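Local coordinates for precorrin-6A reductase (Rhodobacter capsulatus, PDB 4X7G), which catalyses the NADPH-dependent reduction of precorrin-6A, a step in the biosynthesis of the corrin ring of cobalamin, at residues A17-Y31 and A40-G52. Residues are numbered along the deposited sequence; the frame is centred on the assembly and turned at random. Where two conformers were deposited one is given.
Sequences AKTLADQGFEAVFSY and AQPLPTRIGGFGG. With NAP (NADP nicotinamide-adenine-dinucleotide phosphate), chain B.
F29, S30 and Y31 pair with T45, R46 and I47 as parallel strands at the edge of a Rossmann-type sheet, and each face of the pair illustrates how such an edge can be put to different use. On the face carrying F29 and Y31, Q41 folds back over the strand: its CG lies 3.5 Å from the centroid of the F29 ring, a CH-pi contact almost along the ring normal, and its amide stacks on that ring with the planes 11° apart. A bend at chi2 (-68°) turns the amide so that Q41 NE2 reaches Y31 OH at 3.1 Å; Y31 OH is also hydrogen-bonded to V39 O, and Q41 NE2 to S14 OG. Nearer the helix, L43 inserts CD1 between A17 CB and A27 CB, while P42 packs against A21.

On the face carrying S30 and R46, the side chains reach toward the adenine of NADP. R46 has CG between backbone N and carbonyl carbon (chi1 69°), and a bend at chi3 lets R46 NH1 donate to both S30 OG (2.9 Å) and G48 O (2.7 Å); the rim of the F50 ring, at CE1, lies over one guanidinium face, off its centre. In the loop after strand 45-47, F50 N and G51 N bind the 2'-phosphate. S30 OG donates to adenine N1A at 2.8 Å, and adenine N6A returns a bond to S30 O at 3.1 Å.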
loop_
_atom_site.group_PDB
_atom_site.type_symbol
_atom_site.label_atom_id
_atom_site.label_comp_id
_atom_site.label_asym_id
_atom_site.label_seq_id
_atom_site.Cartn_x
_atom_site.Cartn_y
_atom_site.Cartn_z
ATOM N N ALA A 17 -9.124 11.104 2.036
ATOM C CA ALA A 17 -9.160 12.348 1.191
ATOM C C ALA A 17 -10.591 12.738 0.924
ATOM O O ALA A 17 -10.932 13.944 1.026
ATOM C CB ALA A 17 -8.448 12.102 -0.084
ATOM N N LYS A 18 -11.473 11.817 0.630
ATOM C CA LYS A 18 -12.877 12.104 0.407
ATOM C C LYS A 18 -13.499 12.668 1.643
ATOM O O LYS A 18 -14.266 13.672 1.550
ATOM C CB LYS A 18 -13.555 10.877 -0.064
ATOM C CG LYS A 18 -15.019 11.181 -0.256
ATOM C CD LYS A 18 -15.949 10.070 -0.621
ATOM C CE LYS A 18 -17.431 10.504 -0.527
ATOM N NZ LYS A 18 -17.685 11.894 -1.088
ATOM N N THR A 19 -13.246 12.090 2.797
ATOM C CA THR A 19 -13.767 12.559 4.048
ATOM C C THR A 19 -13.311 13.995 4.350
ATOM O O THR A 19 -14.049 14.853 4.848
ATOM C CB THR A 19 -13.315 11.584 5.170
ATOM O OG1 THR A 19 -13.943 10.314 4.897
ATOM C CG2 THR A 19 -13.694 12.051 6.538
ATOM N N LEU A 20 -12.032 14.229 4.214
ATOM C CA LEU A 20 -11.411 15.540 4.477
ATOM C C LEU A 20 -12.010 16.606 3.564
ATOM O O LEU A 20 -12.323 17.719 3.995
ATOM C CB LEU A 20 -9.923 15.514 4.401
ATOM C CG LEU A 20 -9.236 14.647 5.411
ATOM C CD1 LEU A 20 -7.748 14.619 5.126
ATOM C CD2 LEU A 20 -9.535 15.068 6.818
ATOM N N ALA A 21 -12.166 16.298 2.291
ATOM C CA ALA A 21 -12.813 17.236 1.401
ATOM C C ALA A 21 -14.212 17.416 1.835
ATOM O O ALA A 21 -14.717 18.614 1.925
ATOM C CB ALA A 21 -12.763 16.740 -0.041
ATOM N N ASP A 22 -14.975 16.403 2.104
ATOM C CA ASP A 22 -16.357 16.574 2.440
ATOM C C ASP A 22 -16.530 17.368 3.689
ATOM O O ASP A 22 -17.483 18.173 3.818
ATOM C CB ASP A 22 -17.084 15.277 2.599
ATOM C CG ASP A 22 -17.352 14.584 1.265
ATOM O OD1 ASP A 22 -17.062 15.186 0.219
ATOM O OD2 ASP A 22 -17.668 13.405 1.450
ATOM N N GLN A 23 -15.630 17.245 4.631
ATOM C CA GLN A 23 -15.762 17.992 5.873
ATOM C C GLN A 23 -15.103 19.341 5.828
ATOM O O GLN A 23 -15.145 20.080 6.839
ATOM C CB GLN A 23 -15.202 17.167 7.047
ATOM C CG GLN A 23 -16.017 15.892 7.305
ATOM C CD GLN A 23 -15.557 15.135 8.529
ATOM O OE1 GLN A 23 -14.942 15.685 9.436
ATOM N NE2 GLN A 23 -15.932 13.877 8.597
ATOM N N GLY A 24 -14.563 19.734 4.711
ATOM C CA GLY A 24 -14.048 21.063 4.567
ATOM C C GLY A 24 -12.721 21.351 5.198
ATOM O O GLY A 24 -12.426 22.520 5.524
ATOM N N PHE A 25 -11.823 20.372 5.293
ATOM C CA PHE A 25 -10.469 20.628 5.788
ATOM C C PHE A 25 -9.576 21.174 4.755
ATOM O O PHE A 25 -9.601 20.746 3.597
ATOM C CB PHE A 25 -9.832 19.348 6.380
ATOM C CG PHE A 25 -10.409 18.909 7.694
ATOM C CD1 PHE A 25 -11.509 18.120 7.794
ATOM C CD2 PHE A 25 -9.814 19.359 8.950
ATOM C CE1 PHE A 25 -12.019 17.736 9.004
ATOM C CE2 PHE A 25 -10.316 19.000 10.115
ATOM C CZ PHE A 25 -11.409 18.214 10.180
ATOM N N GLU A 26 -8.634 22.035 5.143
ATOM C CA GLU A 26 -7.579 22.451 4.313
ATOM C C GLU A 26 -6.504 21.355 4.329
ATOM O O GLU A 26 -5.958 21.022 5.374
ATOM C CB GLU A 26 -6.999 23.775 4.838
ATOM C CG GLU A 26 -6.040 24.522 4.066
ATOM C CD GLU A 26 -6.111 26.075 4.417
ATOM O OE1 GLU A 26 -7.196 26.746 4.742
ATOM O OE2 GLU A 26 -5.011 26.485 4.393
ATOM N N ALA A 27 -6.239 20.783 3.193
ATOM C CA ALA A 27 -5.402 19.582 3.139
ATOM C C ALA A 27 -4.776 19.430 1.793
ATOM O O ALA A 27 -5.425 19.780 0.762
ATOM C CB ALA A 27 -6.224 18.329 3.432
ATOM N N VAL A 28 -3.594 18.823 1.736
ATOM C CA VAL A 28 -2.864 18.425 0.499
ATOM C C VAL A 28 -2.721 16.916 0.520
ATOM O O VAL A 28 -2.399 16.359 1.594
ATOM C CB VAL A 28 -1.479 19.110 0.484
ATOM C CG1 VAL A 28 -0.668 18.540 -0.672
ATOM C CG2 VAL A 28 -1.581 20.628 0.394
ATOM N N PHE A 29 -2.890 16.274 -0.616
ATOM C CA PHE A 29 -2.643 14.872 -0.801
ATOM C C PHE A 29 -1.342 14.659 -1.472
ATOM O O PHE A 29 -1.010 15.409 -2.443
ATOM C CB PHE A 29 -3.780 14.314 -1.646
ATOM C CG PHE A 29 -3.811 12.797 -1.723
ATOM C CD1 PHE A 29 -3.047 12.099 -2.588
ATOM C CD2 PHE A 29 -4.706 12.108 -0.935
ATOM C CE1 PHE A 29 -3.123 10.694 -2.662
ATOM C CE2 PHE A 29 -4.762 10.719 -1.027
ATOM C CZ PHE A 29 -4.037 10.069 -1.895
ATOM N N SER A 30 -0.530 13.671 -1.109
ATOM C CA SER A 30 0.755 13.441 -1.708
ATOM C C SER A 30 0.873 12.042 -2.294
ATOM O O SER A 30 0.757 11.042 -1.540
ATOM C CB SER A 30 1.843 13.650 -0.706
ATOM O OG SER A 30 3.147 13.474 -1.262
ATOM N N TYR A 31 1.246 11.958 -3.580
ATOM C CA TYR A 31 1.723 10.727 -4.212
ATOM C C TYR A 31 3.246 10.799 -4.389
ATOM O O TYR A 31 3.792 11.839 -4.648
ATOM C CB TYR A 31 1.109 10.589 -5.584
ATOM C CG TYR A 31 -0.331 10.195 -5.679
ATOM C CD1 TYR A 31 -0.813 8.944 -5.234
ATOM C CD2 TYR A 31 -1.311 11.005 -6.331
ATOM C CE1 TYR A 31 -2.125 8.543 -5.403
ATOM C CE2 TYR A 31 -2.614 10.614 -6.482
ATOM C CZ TYR A 31 -2.987 9.352 -6.107
ATOM O OH TYR A 31 -4.292 8.850 -6.340
ATOM N N ALA A 40 -7.029 10.779 -9.792
ATOM C CA ALA A 40 -7.334 12.046 -9.155
ATOM C C ALA A 40 -7.918 11.865 -7.757
ATOM O O ALA A 40 -8.542 10.895 -7.466
ATOM C CB ALA A 40 -8.337 12.835 -10.031
ATOM N N GLN A 41 -7.600 12.811 -6.888
ATOM C CA GLN A 41 -8.119 12.879 -5.520
ATOM C C GLN A 41 -8.816 14.189 -5.345
ATOM O O GLN A 41 -8.464 15.187 -6.009
ATOM C CB GLN A 41 -6.891 12.842 -4.567
ATOM C CG GLN A 41 -6.149 11.444 -4.567
ATOM C CD GLN A 41 -6.956 10.370 -3.960
ATOM O OE1 GLN A 41 -7.946 10.596 -3.249
ATOM N NE2 GLN A 41 -6.540 9.127 -4.234
ATOM N N PRO A 42 -9.709 14.280 -4.385
ATOM C CA PRO A 42 -10.548 15.510 -4.184
ATOM C C PRO A 42 -9.883 16.584 -3.381
ATOM O O PRO A 42 -10.527 17.381 -2.728
ATOM C CB PRO A 42 -11.796 14.973 -3.491
ATOM C CG PRO A 42 -11.215 13.815 -2.683
ATOM C CD PRO A 42 -10.273 13.138 -3.623
ATOM N N LEU A 43 -8.542 16.589 -3.301
ATOM C CA LEU A 43 -7.703 17.578 -2.634
ATOM C C LEU A 43 -6.621 18.001 -3.618
ATOM O O LEU A 43 -6.221 17.182 -4.441
ATOM C CB LEU A 43 -7.112 16.997 -1.428
ATOM C CG LEU A 43 -8.042 16.580 -0.294
ATOM C CD1 LEU A 43 -7.251 15.781 0.731
ATOM C CD2 LEU A 43 -8.754 17.744 0.283
ATOM N N PRO A 44 -6.082 19.199 -3.465
ATOM C CA PRO A 44 -4.859 19.569 -4.174
ATOM C C PRO A 44 -3.800 18.483 -3.966
ATOM O O PRO A 44 -3.575 18.098 -2.809
ATOM C CB PRO A 44 -4.476 20.914 -3.658
ATOM C CG PRO A 44 -5.519 21.298 -2.716
ATOM C CD PRO A 44 -6.512 20.202 -2.508
ATOM N N THR A 45 -3.175 18.059 -5.045
ATOM C CA THR A 45 -2.317 16.860 -5.002
ATOM C C THR A 45 -0.902 17.180 -5.421
ATOM O O THR A 45 -0.698 17.635 -6.555
ATOM C CB THR A 45 -2.897 15.769 -5.845
ATOM O OG1 THR A 45 -4.184 15.367 -5.250
ATOM C CG2 THR A 45 -2.034 14.540 -5.935
ATOM N N ARG A 46 0.076 16.900 -4.599
ATOM C CA ARG A 46 1.497 16.972 -4.945
ATOM C C ARG A 46 1.958 15.611 -5.377
ATOM O O ARG A 46 1.404 14.572 -4.937
ATOM C CB ARG A 46 2.299 17.514 -3.858
ATOM C CG ARG A 46 2.429 16.673 -2.666
ATOM C CD ARG A 46 3.459 17.109 -1.631
ATOM N NE ARG A 46 4.781 17.287 -2.204
ATOM C CZ ARG A 46 5.503 16.278 -2.683
ATOM N NH1 ARG A 46 5.131 15.022 -2.634
ATOM N NH2 ARG A 46 6.704 16.613 -3.178
ATOM N N ILE A 47 2.895 15.551 -6.328
ATOM C CA ILE A 47 3.377 14.295 -6.913
ATOM C C ILE A 47 4.890 14.321 -6.954
ATOM O O ILE A 47 5.450 15.236 -7.612
ATOM C CB ILE A 47 2.748 14.082 -8.275
ATOM C CG1 ILE A 47 1.220 14.005 -8.240
ATOM C CG2 ILE A 47 3.349 12.719 -8.770
ATOM C CD1 ILE A 47 0.469 13.935 -9.595
ATOM N N GLY A 48 5.535 13.412 -6.278
ATOM C CA GLY A 48 7.007 13.353 -6.261
ATOM C C GLY A 48 7.513 13.126 -4.894
ATOM O O GLY A 48 6.840 13.360 -3.887
ATOM N N GLY A 49 8.760 12.663 -4.776
ATOM C CA GLY A 49 9.369 12.600 -3.471
ATOM C C GLY A 49 9.634 13.967 -2.834
ATOM O O GLY A 49 9.466 14.962 -3.482
ATOM N N PHE A 50 9.954 13.970 -1.562
ATOM C CA PHE A 50 10.297 15.196 -0.868
ATOM C C PHE A 50 11.833 15.478 -0.862
ATOM O O PHE A 50 12.204 16.614 -0.497
ATOM C CB PHE A 50 9.810 15.184 0.591
ATOM C CG PHE A 50 8.315 15.053 0.706
ATOM C CD1 PHE A 50 7.525 16.204 0.637
ATOM C CD2 PHE A 50 7.709 13.845 0.862
ATOM C CE1 PHE A 50 6.145 16.078 0.759
ATOM C CE2 PHE A 50 6.334 13.729 1.012
ATOM C CZ PHE A 50 5.567 14.828 0.947
ATOM N N GLY A 51 12.659 14.501 -1.178
ATOM C CA GLY A 51 14.154 14.698 -0.917
ATOM C C GLY A 51 14.561 14.252 0.433
ATOM O O GLY A 51 15.249 14.959 1.183
ATOM N N GLY A 52 14.092 13.084 0.844
ATOM C CA GLY A 52 14.468 12.504 2.081
ATOM C C GLY A 52 13.891 13.255 3.320
ATOM O O GLY A 52 12.922 14.087 3.234
HETATM P PA NAP B . 8.985 3.725 0.079
HETATM O O1A NAP B . 10.017 2.694 -0.354
HETATM O O2A NAP B . 8.657 3.776 1.408
HETATM O O5B NAP B . 9.360 5.139 -0.399
HETATM C C5B NAP B . 10.537 5.515 -1.142
HETATM C C4B NAP B . 10.650 6.999 -1.396
HETATM O O4B NAP B . 9.505 7.413 -2.264
HETATM C C3B NAP B . 10.374 7.866 -0.197
HETATM O O3B NAP B . 11.546 7.963 0.615
HETATM C C2B NAP B . 9.881 9.135 -0.759
HETATM O O2B NAP B . 10.951 9.821 -1.437
HETATM C C1B NAP B . 9.011 8.697 -1.823
HETATM N N9A NAP B . 7.587 8.484 -1.449
HETATM C C8A NAP B . 6.979 7.332 -1.005
HETATM N N7A NAP B . 5.655 7.541 -0.774
HETATM C C5A NAP B . 5.487 8.879 -1.004
HETATM C C6A NAP B . 4.316 9.727 -0.935
HETATM N N6A NAP B . 3.093 9.238 -0.688
HETATM N N1A NAP B . 4.441 11.044 -1.210
HETATM C C2A NAP B . 5.716 11.514 -1.518
HETATM N N3A NAP B . 6.868 10.857 -1.650
HETATM C C4A NAP B . 6.707 9.528 -1.394
HETATM O O3 NAP B . 7.575 3.516 -0.676
HETATM P PN NAP B . 7.163 2.769 -2.071
HETATM O O1N NAP B . 6.994 1.273 -1.842
HETATM O O2N NAP B . 8.039 3.198 -3.167
HETATM O O5D NAP B . 5.651 3.300 -2.260
HETATM C C5D NAP B . 5.383 4.296 -3.290
HETATM C C4D NAP B . 3.994 4.692 -3.164
HETATM O O4D NAP B . 3.154 3.628 -3.576
HETATM C C3D NAP B . 3.542 5.220 -1.782
HETATM O O3D NAP B . 2.676 6.362 -1.860
HETATM C C2D NAP B . 2.774 4.024 -1.222
HETATM O O2D NAP B . 1.739 4.285 -0.356
HETATM C C1D NAP B . 2.243 3.379 -2.532
HETATM N N1N NAP B . 2.132 2.001 -2.404
HETATM C C2N NAP B . 2.909 1.188 -2.045
HETATM C C3N NAP B . 2.270 0.000 -2.061
HETATM C C7N NAP B . 3.515 -0.667 -1.526
HETATM O O7N NAP B . 4.344 0.376 -1.370
HETATM N N7N NAP B . 3.572 -2.051 -1.287
HETATM C C4N NAP B . 0.766 -0.126 -2.467
HETATM C C5N NAP B . -0.166 0.972 -2.948
HETATM C C6N NAP B . 0.761 1.979 -2.780
HETATM P P2B NAP B . 11.779 10.999 -0.664
HETATM O O1X NAP B . 12.492 11.582 -1.857
HETATM O O2X NAP B . 10.875 11.833 0.040
HETATM O O3X NAP B . 12.589 10.394 0.522
#